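Local coordinates for protein arginase 1, mitochondrial (Arabidopsis thaliana, PDB 6VSU) that hydrolyses L-arginine to urea and L-ornithine with two manganese ions per subunit, and also converts agmatine to putrescine, at residues E[111-115]-E[176-180]. Numbering follows the deposited sequence.
Sequences DDRLM and NKYSH. With ORN (L-ornithine), chain B.
A ligand-binding loop can be fixed to its fold by a residue near, but not in, the pocket; in arginase Tyr178, two residues before the pocket residue His180, docks on the first turn of a helix. Residues 111-115 are alpha-helical, with Met115 N hydrogen-bonded to Asp111 O (2.8 Å); residues 176-180 open with a type I beta turn, Asn176 to Ser179, in which Asn176 OD1 also accepts from Tyr178 N (3.0 Å), an Asx turn. The CA atoms of Asp111 and Tyr178, 7.6 Å apart, set the register. Asp111 directs its CB at the tyrosine ring, 3.6 Å from Tyr178 CD2; its carboxylate is hydrogen-bonded to His53, and a water lies 2.6 Å from Asp111 OD2 and 2.9 Å from Asn176 OD1. Asp112, an m rotamer, swings OD1 to the ring's edge, where it accepts from Tyr178 OH (2.6 Å) and forms a salt bridge with Lys177 NZ (2.8 Å), the lysine spanning the gap with chi1 p and its remaining chi angles t. A second water joins Tyr178 OH (3.0 Å) to Asp112 O (3.3 Å). One turn after Asp111, Met115 (chi1 and chi2 both m) lays CG over the ring face, 3.6 Å from Tyr178 CE1, a CH-pi contact, with SD obliquely placed in a Met-aromatic contact. His180 sets CE1 3.9 Å from NE of L-ornithine and hydrogen-bonds to Glu292 (through ND1) and Ser56 (through NE2). The contact thus ties the start of helix 111-126 to the loop between strand 158-163 and helix 183-189, with helix 143-154 touching Met115 through Pro145 and Tyr178 through Tyr144.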
loop_
_atom_site.group_PDB
_atom_site.type_symbol
_atom_site.label_atom_id
_atom_site.label_comp_id
_atom_site.label_asym_id
_atom_site.label_seq_id
_atom_site.Cartn_x
_atom_site.Cartn_y
_atom_site.Cartn_z
ATOM N N ASP E 111 32.782 13.822 9.366
ATOM C CA ASP E 111 32.664 12.770 8.345
ATOM C C ASP E 111 34.029 12.106 8.102
ATOM O O ASP E 111 34.040 10.918 7.817
ATOM C CB ASP E 111 32.014 13.346 7.100
ATOM C CG ASP E 111 30.481 13.390 7.186
ATOM O OD1 ASP E 111 29.860 12.424 7.768
ATOM O OD2 ASP E 111 29.915 14.366 6.614
ATOM N N ASP E 112 35.134 12.843 8.153
ATOM C CA ASP E 112 36.460 12.250 7.848
ATOM C C ASP E 112 36.691 11.148 8.880
ATOM O O ASP E 112 37.042 10.032 8.502
ATOM C CB ASP E 112 37.576 13.273 7.977
ATOM C CG ASP E 112 37.626 14.342 6.912
ATOM O OD1 ASP E 112 37.347 14.085 5.742
ATOM O OD2 ASP E 112 38.038 15.420 7.274
ATOM N N ARG E 113 36.489 11.478 10.146
ATOM C CA ARG E 113 36.654 10.526 11.264
ATOM C C ARG E 113 35.650 9.387 11.128
ATOM O O ARG E 113 36.048 8.248 11.353
ATOM C CB ARG E 113 36.537 11.255 12.595
ATOM C CG ARG E 113 37.853 11.884 13.008
ATOM C CD ARG E 113 37.672 13.188 13.759
ATOM N NE ARG E 113 37.073 13.063 15.084
ATOM C CZ ARG E 113 37.566 12.323 16.050
ATOM N NH1 ARG E 113 36.956 12.262 17.232
ATOM N NH2 ARG E 113 38.670 11.622 15.824
ATOM N N LEU E 114 34.418 9.672 10.733
ATOM C CA LEU E 114 33.432 8.578 10.595
ATOM C C LEU E 114 33.874 7.652 9.468
ATOM O O LEU E 114 33.828 6.411 9.664
ATOM C CB LEU E 114 32.042 9.151 10.354
ATOM C CG LEU E 114 30.970 8.134 10.020
ATOM C CD1 LEU E 114 30.841 7.147 11.160
ATOM C CD2 LEU E 114 29.646 8.825 9.728
ATOM N N MET E 115 34.316 8.178 8.329
ATOM C CA MET E 115 34.688 7.268 7.226
ATOM C C MET E 115 35.936 6.469 7.638
ATOM O O MET E 115 36.066 5.296 7.217
ATOM C CB MET E 115 34.910 8.035 5.920
ATOM C CG MET E 115 33.643 8.728 5.398
ATOM S SD MET E 115 32.135 7.707 5.412
ATOM C CE MET E 115 31.478 8.008 3.771
ATOM N N ASN E 176 29.497 18.259 -0.981
ATOM C CA ASN E 176 29.793 17.152 -0.044
ATOM C C ASN E 176 30.805 16.215 -0.707
ATOM O O ASN E 176 30.416 15.483 -1.590
ATOM C CB ASN E 176 28.515 16.449 0.406
ATOM C CG ASN E 176 28.768 15.330 1.393
ATOM O OD1 ASN E 176 29.899 15.169 1.839
ATOM N ND2 ASN E 176 27.744 14.535 1.712
ATOM N N LYS E 177 32.053 16.186 -0.257
ATOM C CA LYS E 177 33.062 15.325 -0.908
ATOM C C LYS E 177 32.773 13.858 -0.579
ATOM O O LYS E 177 33.247 12.945 -1.307
ATOM C CB LYS E 177 34.453 15.780 -0.499
ATOM C CG LYS E 177 34.860 15.324 0.890
ATOM C CD LYS E 177 36.210 15.803 1.375
ATOM C CE LYS E 177 36.420 15.280 2.789
ATOM N NZ LYS E 177 37.801 15.494 3.310
ATOM N N TYR E 178 31.995 13.611 0.466
ATOM C CA TYR E 178 31.543 12.246 0.841
ATOM C C TYR E 178 30.110 11.961 0.283
ATOM O O TYR E 178 29.489 10.982 0.676
ATOM C CB TYR E 178 31.607 12.133 2.364
ATOM C CG TYR E 178 33.004 12.080 2.917
ATOM C CD1 TYR E 178 33.897 11.079 2.536
ATOM C CD2 TYR E 178 33.445 13.033 3.808
ATOM C CE1 TYR E 178 35.184 11.010 3.031
ATOM C CE2 TYR E 178 34.714 12.957 4.349
ATOM C CZ TYR E 178 35.590 11.946 3.958
ATOM O OH TYR E 178 36.860 11.906 4.460
ATOM N N SER E 179 29.582 12.791 -0.614
ATOM C CA SER E 179 28.287 12.496 -1.303
ATOM C C SER E 179 28.278 11.059 -1.827
ATOM O O SER E 179 29.273 10.619 -2.371
ATOM C CB SER E 179 28.015 13.447 -2.467
ATOM O OG SER E 179 26.898 13.008 -3.199
ATOM N N HIS E 180 27.140 10.395 -1.783
ATOM C CA HIS E 180 26.989 9.070 -2.397
ATOM C C HIS E 180 27.217 9.177 -3.903
ATOM O O HIS E 180 27.448 8.148 -4.479
ATOM C CB HIS E 180 25.646 8.443 -2.028
ATOM C CG HIS E 180 24.411 9.057 -2.602
ATOM N ND1 HIS E 180 23.235 8.345 -2.693
ATOM C CD2 HIS E 180 24.141 10.285 -3.076
ATOM C CE1 HIS E 180 22.287 9.140 -3.180
ATOM N NE2 HIS E 180 22.803 10.320 -3.426
HETATM N N ORN B . 20.591 13.239 -8.960
HETATM C CA ORN B . 21.815 12.440 -8.705
HETATM C CB ORN B . 21.431 11.032 -8.253
HETATM C CG ORN B . 22.535 10.275 -7.536
HETATM C CD ORN B . 22.095 8.893 -7.092
HETATM N NE ORN B . 23.177 7.959 -6.791
HETATM C C ORN B . 22.668 12.369 -9.978
HETATM O O ORN B . 22.475 13.219 -10.849
HETATM O OXT ORN B . 23.500 11.467 -10.038
HETATM O O HOH W 1 30.864 15.652 4.501
HETATM O O HOH W 2 38.278 9.521 5.513
#